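Local structure of LS-24 (3LP9) at residues Asp24-Leu29 against Gly43-Arg48; Gly113-Ser118 against Gly137-Arg142. The protein is a seed albumin with a hemopexin fold that probably binds hemin as a monomer or spermine as a dimer, with a possible role in the response to oxidative stress. All blocks are in the same frame, centred on the assembly; numbering follows the deposited sequence.

Interaction 1. Residues Asp24-Leu29 against Gly43-Arg48; sequences DKYVLL and GPTPVR
Asp-24 meets Arg-48 and the first turn of helix 47-50 with both its carboxylate and its carbonyl. Asp-24 CB lies 4.2 Å from Arg-48 NH2; beyond it, CG set between the backbone N and the carbonyl carbon (chi1 68°) swings the carboxylate round toward the arginine. Asp-24 CG comes within 3.8 Å of Arg-48 NH2, and Asp-24 OD2 accepts a hydrogen bond from that nitrogen at 2.7 Å, part of a salt bridge. NH2 arrives on the anti side of OD2 but tilted out of the carboxylate plane, in a bent bond, and Arg-48 NE bonds to Gly-60 O. Asp-24 O takes the N-H of Val-47 almost straight (3.2 Å, 170° at the hydrogen) and a hydrogen bond from a water that accepts a weak one from Arg-48 N. Next to this, Tyr-26 and Thr-45 form an antiparallel hydrogen-bonded pair. Thr-45 O also lies 3.4 Å from Tyr-26 CD1, while Pro-46 O and Val-47 CA sit at the ring edge. Strand 43-46, at the outer edge of this hemopexin blade, runs directly into helix 47-50, with Pro-46 at the N-cap position. Asp-24 thus grips the strand-helix junction twice, by a neutral carbonyl bond and a charged one that, together with Gly-60, limits guanidinium rotation.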
loop_
_atom_site.group_PDB
_atom_site.type_symbol
_atom_site.label_atom_id
_atom_site.label_comp_id
_atom_site.label_asym_id
_atom_site.label_seq_id
_atom_site.Cartn_x
_atom_site.Cartn_y
_atom_site.Cartn_z
ATOM N N ASP A 24 -5.158 11.927 -8.492
ATOM C CA ASP A 24 -5.583 11.541 -7.169
ATOM C C ASP A 24 -6.929 12.173 -6.808
ATOM O O ASP A 24 -7.212 12.379 -5.640
ATOM C CB ASP A 24 -4.464 11.865 -6.166
ATOM C CG ASP A 24 -4.227 13.359 -5.983
ATOM O OD1 ASP A 24 -4.495 14.183 -6.873
ATOM O OD2 ASP A 24 -3.766 13.686 -4.881
ATOM N N LYS A 25 -7.744 12.514 -7.811
ATOM C CA LYS A 25 -9.104 12.927 -7.591
ATOM C C LYS A 25 -10.162 12.099 -8.303
ATOM O O LYS A 25 -9.874 11.121 -8.997
ATOM C CB LYS A 25 -9.349 14.365 -8.004
ATOM C CG LYS A 25 -8.251 15.038 -8.651
ATOM C CD LYS A 25 -7.506 15.812 -7.630
ATOM C CE LYS A 25 -7.084 17.080 -8.240
ATOM N NZ LYS A 25 -6.718 18.130 -7.187
ATOM N N TYR A 26 -11.402 12.542 -8.123
ATOM C CA TYR A 26 -12.512 11.965 -8.831
ATOM C C TYR A 26 -13.556 12.996 -9.274
ATOM O O TYR A 26 -13.585 14.115 -8.808
ATOM C CB TYR A 26 -13.145 10.879 -7.987
ATOM C CG TYR A 26 -14.037 11.325 -6.864
ATOM C CD1 TYR A 26 -13.519 11.669 -5.596
ATOM C CD2 TYR A 26 -15.408 11.366 -7.049
ATOM C CE1 TYR A 26 -14.355 12.023 -4.566
ATOM C CE2 TYR A 26 -16.264 11.727 -6.026
ATOM C CZ TYR A 26 -15.747 12.033 -4.808
ATOM O OH TYR A 26 -16.662 12.361 -3.831
ATOM N N VAL A 27 -14.374 12.599 -10.218
ATOM C CA VAL A 27 -15.498 13.375 -10.708
ATOM C C VAL A 27 -16.696 12.382 -10.627
ATOM O O VAL A 27 -16.574 11.207 -10.974
ATOM C CB VAL A 27 -15.254 13.860 -12.166
ATOM C CG1 VAL A 27 -16.374 14.717 -12.656
ATOM C CG2 VAL A 27 -14.058 14.732 -12.236
ATOM N N LEU A 28 -17.832 12.869 -10.115
ATOM C CA LEU A 28 -19.119 12.183 -10.239
ATOM C C LEU A 28 -19.921 12.827 -11.416
ATOM O O LEU A 28 -20.270 13.963 -11.381
ATOM C CB LEU A 28 -19.922 12.296 -8.914
ATOM C CG LEU A 28 -21.286 11.627 -8.963
ATOM C CD1 LEU A 28 -21.159 10.178 -9.382
ATOM C CD2 LEU A 28 -21.953 11.808 -7.646
ATOM N N LEU A 29 -20.165 12.049 -12.456
ATOM C CA LEU A 29 -20.842 12.507 -13.646
ATOM C C LEU A 29 -22.237 11.867 -13.874
ATOM O O LEU A 29 -22.425 10.653 -13.743
ATOM C CB LEU A 29 -19.906 12.261 -14.872
ATOM C CG LEU A 29 -20.371 12.756 -16.252
ATOM C CD1 LEU A 29 -20.072 14.242 -16.405
ATOM C CD2 LEU A 29 -19.688 11.902 -17.327
ATOM N N GLY A 43 -17.084 17.257 -8.015
ATOM C CA GLY A 43 -15.730 17.167 -8.519
ATOM C C GLY A 43 -15.324 18.275 -9.466
ATOM O O GLY A 43 -16.156 19.064 -9.869
ATOM N N PRO A 44 -14.043 18.288 -9.904
ATOM C CA PRO A 44 -12.924 17.418 -9.474
ATOM C C PRO A 44 -12.600 17.645 -8.011
ATOM O O PRO A 44 -12.590 18.779 -7.557
ATOM C CB PRO A 44 -11.764 17.857 -10.360
ATOM C CG PRO A 44 -12.456 18.313 -11.602
ATOM C CD PRO A 44 -13.659 19.115 -11.063
ATOM N N THR A 45 -12.393 16.578 -7.249
ATOM C CA THR A 45 -11.983 16.750 -5.870
ATOM C C THR A 45 -11.221 15.511 -5.430
ATOM O O THR A 45 -11.513 14.394 -5.889
ATOM C CB THR A 45 -13.213 17.143 -4.993
ATOM O OG1 THR A 45 -13.011 16.781 -3.626
ATOM C CG2 THR A 45 -14.406 16.427 -5.461
ATOM N N PRO A 46 -10.225 15.700 -4.537
ATOM C CA PRO A 46 -9.437 14.568 -3.973
ATOM C C PRO A 46 -10.247 13.420 -3.425
ATOM O O PRO A 46 -11.261 13.584 -2.756
ATOM C CB PRO A 46 -8.606 15.214 -2.883
ATOM C CG PRO A 46 -8.459 16.643 -3.364
ATOM C CD PRO A 46 -9.788 16.999 -3.981
ATOM N N VAL A 47 -9.773 12.232 -3.755
ATOM C CA VAL A 47 -10.316 11.004 -3.210
ATOM C C VAL A 47 -10.274 11.035 -1.680
ATOM O O VAL A 47 -11.160 10.432 -1.024
ATOM C CB VAL A 47 -9.482 9.805 -3.733
ATOM C CG1 VAL A 47 -10.084 8.495 -3.288
ATOM C CG2 VAL A 47 -9.386 9.924 -5.302
ATOM N N ARG A 48 -9.276 11.744 -1.126
ATOM C CA ARG A 48 -9.028 11.655 0.319
ATOM C C ARG A 48 -10.100 12.484 1.020
ATOM O O ARG A 48 -10.424 12.221 2.173
ATOM C CB ARG A 48 -7.635 12.176 0.692
ATOM C CG ARG A 48 -7.497 13.679 0.463
ATOM C CD ARG A 48 -6.112 14.154 0.593
ATOM N NE ARG A 48 -5.276 13.438 -0.348
ATOM C CZ ARG A 48 -4.703 13.975 -1.422
ATOM N NH1 ARG A 48 -4.863 15.279 -1.683
ATOM N NH2 ARG A 48 -3.978 13.198 -2.232
HETATM O O HOH W 1 -6.872 11.615 -2.861
#

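Interaction 2. Residues Gly113-Ser118 against Gly137-Arg142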
loop_
_atom_site.group_PDB
_atom_site.type_symbol
_atom_site.label_atom_id
_atom_site.label_comp_id
_atom_site.label_asym_id
_atom_site.label_seq_id
_atom_site.Cartn_x
_atom_site.Cartn_y
_atom_site.Cartn_z
ATOM N N GLY A 113 1.668 -14.297 -10.464
ATOM C CA GLY A 113 2.567 -14.585 -11.590
ATOM C C GLY A 113 2.021 -14.278 -13.005
ATOM O O GLY A 113 2.450 -14.917 -13.970
ATOM N N THR A 114 1.058 -13.344 -13.127
ATOM C CA THR A 114 0.550 -12.909 -14.404
ATOM C C THR A 114 0.822 -11.425 -14.476
ATOM O O THR A 114 1.283 -10.836 -13.491
ATOM C CB THR A 114 -0.968 -13.159 -14.544
ATOM O OG1 THR A 114 -1.680 -12.200 -13.771
ATOM C CG2 THR A 114 -1.347 -14.497 -14.067
ATOM N N VAL A 115 0.527 -10.808 -15.628
ATOM C CA VAL A 115 0.675 -9.380 -15.824
ATOM C C VAL A 115 -0.210 -8.503 -14.912
ATOM O O VAL A 115 0.060 -7.310 -14.735
ATOM C CB VAL A 115 0.436 -8.974 -17.325
ATOM C CG1 VAL A 115 1.462 -9.669 -18.283
ATOM C CG2 VAL A 115 -0.996 -9.232 -17.760
ATOM N N PHE A 116 -1.259 -9.088 -14.345
ATOM C CA PHE A 116 -2.172 -8.353 -13.470
ATOM C C PHE A 116 -1.669 -8.285 -12.044
ATOM O O PHE A 116 -2.143 -7.466 -11.260
ATOM C CB PHE A 116 -3.539 -8.968 -13.497
ATOM C CG PHE A 116 -4.199 -8.932 -14.859
ATOM C CD1 PHE A 116 -5.066 -7.904 -15.204
ATOM C CD2 PHE A 116 -4.004 -9.985 -15.772
ATOM C CE1 PHE A 116 -5.672 -7.885 -16.447
ATOM C CE2 PHE A 116 -4.613 -9.971 -17.012
ATOM C CZ PHE A 116 -5.434 -8.909 -17.359
ATOM N N GLU A 117 -0.679 -9.114 -11.701
ATOM C CA GLU A 117 -0.219 -9.124 -10.313
ATOM C C GLU A 117 0.203 -7.753 -9.817
ATOM O O GLU A 117 -0.162 -7.343 -8.713
ATOM C CB GLU A 117 0.878 -10.165 -10.098
ATOM C CG GLU A 117 1.354 -10.260 -8.643
ATOM C CD GLU A 117 2.416 -11.320 -8.446
ATOM O OE1 GLU A 117 2.599 -12.193 -9.356
ATOM O OE2 GLU A 117 3.069 -11.293 -7.388
ATOM N N SER A 118 0.984 -7.069 -10.648
ATOM C CA SER A 118 1.602 -5.757 -10.354
ATOM C C SER A 118 0.652 -4.579 -10.661
ATOM O O SER A 118 0.986 -3.411 -10.398
ATOM C CB SER A 118 2.889 -5.586 -11.192
ATOM O OG SER A 118 2.539 -5.421 -12.571
ATOM N N GLY A 137 -2.288 -3.926 -20.268
ATOM C CA GLY A 137 -1.673 -3.848 -21.557
ATOM C C GLY A 137 -2.662 -4.368 -22.565
ATOM O O GLY A 137 -3.832 -4.003 -22.518
ATOM N N ASP A 138 -2.199 -5.258 -23.459
ATOM C CA ASP A 138 -3.018 -5.760 -24.576
ATOM C C ASP A 138 -3.680 -7.087 -24.271
ATOM O O ASP A 138 -4.289 -7.696 -25.124
ATOM C CB ASP A 138 -2.200 -5.826 -25.870
ATOM C CG ASP A 138 -1.087 -6.856 -25.841
ATOM O OD1 ASP A 138 -0.856 -7.531 -24.842
ATOM O OD2 ASP A 138 -0.441 -7.012 -26.880
ATOM N N GLN A 139 -3.561 -7.480 -23.003
ATOM C CA GLN A 139 -4.129 -8.709 -22.452
ATOM C C GLN A 139 -5.414 -8.391 -21.694
ATOM O O GLN A 139 -5.585 -7.323 -21.170
ATOM C CB GLN A 139 -3.122 -9.293 -21.477
ATOM C CG GLN A 139 -1.821 -9.639 -22.096
ATOM C CD GLN A 139 -1.954 -10.591 -23.279
ATOM O OE1 GLN A 139 -2.062 -10.172 -24.444
ATOM N NE2 GLN A 139 -1.921 -11.875 -22.989
ATOM N N TYR A 140 -6.333 -9.341 -21.632
ATOM C CA TYR A 140 -7.533 -9.167 -20.787
ATOM C C TYR A 140 -7.980 -10.475 -20.138
ATOM O O TYR A 140 -7.836 -11.579 -20.716
ATOM C CB TYR A 140 -8.698 -8.584 -21.593
ATOM C CG TYR A 140 -9.451 -9.640 -22.361
ATOM C CD1 TYR A 140 -8.986 -10.105 -23.591
ATOM C CD2 TYR A 140 -10.625 -10.179 -21.854
ATOM C CE1 TYR A 140 -9.642 -11.060 -24.255
ATOM C CE2 TYR A 140 -11.280 -11.153 -22.529
ATOM C CZ TYR A 140 -10.773 -11.587 -23.719
ATOM O OH TYR A 140 -11.459 -12.556 -24.386
ATOM N N ALA A 141 -8.547 -10.330 -18.938
ATOM C CA ALA A 141 -9.039 -11.467 -18.176
ATOM C C ALA A 141 -10.526 -11.290 -17.998
ATOM O O ALA A 141 -11.000 -10.147 -17.868
ATOM C CB ALA A 141 -8.366 -11.528 -16.818
ATOM N N ARG A 142 -11.241 -12.413 -18.001
ATOM C CA ARG A 142 -12.682 -12.480 -17.676
ATOM C C ARG A 142 -12.783 -13.322 -16.388
ATOM O O ARG A 142 -12.280 -14.478 -16.359
ATOM C CB ARG A 142 -13.426 -13.141 -18.812
ATOM C CG ARG A 142 -14.898 -13.359 -18.632
ATOM C CD ARG A 142 -15.278 -14.228 -19.790
ATOM N NE ARG A 142 -16.629 -14.688 -19.673
ATOM C CZ ARG A 142 -17.178 -15.640 -20.401
ATOM N NH1 ARG A 142 -16.462 -16.246 -21.336
ATOM N NH2 ARG A 142 -18.438 -15.978 -20.171
#
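Phe-116 pushes the tip of its ring against the backbone of Tyr-140 and Ala-141. CZ carries most of the contact: it lies 3.8 Å from Ala-141 N and 4.0 Å from Ala-141 CB, and Tyr-140 CA sits at the ring edge, near its plane. Alongside, Val-115 CG2 touches Gln-139 CB at 4.3 Å. No hydrogen bond joins the two segments; the contact is van der Waals packing of a ring tip and a valine methyl on a strand's backbone, CB atoms included.

What aims the ring is the turn itself. Thr-114 to Glu-117 form a type I beta turn, closed by Glu-117 N to Thr-114 O at 3.2 Å. Within it Thr-114 OG1 accepts from Phe-116 N at 3.2 Å, an ST turn, and lies in plane at the edge of the ring. With CG anti to the carbonyl carbon (chi1 -62°), the ring projects toward strand 139-144. Glu-117 OE1 takes the N-H of Gly-113 at 2.6 Å, bracing the chain ahead of the turn. Ser-118, just beyond, is probably part of the spermine site.

Farther out, Phe-111 stacks on the Phe-116 ring, and Leu-134 and Ile-155 touch it from the flanking strands 131-136 and 149-157. The loop between helix 104-107 and strand 122-125 is thereby packed onto strands 131-136, 139-144 and 149-157 of the third hemopexin blade, which it leads into.

From the N terminus, interaction 1 comes first: 13 residues, including strand 39-41, lie between its segments, and it completes the outer edge of the first blade, where strand 43-46 pairs with strand 25-30 and passes into helix 47-50. The chain then builds the whole second blade. Interaction 2 closes a loop of 18 residues holding strands 122-125 and 131-136, bringing strand 139-144 back against the loop that enters the third blade. The contacts run in series, neither nested nor crossed, on opposite sides of the chain's centre, with nearest atoms about 17 Å apart. Between them lies the axis of the four-bladed propeller, where Asn-7, Asp-65, Asp-121 and Asp-175 hold calcium.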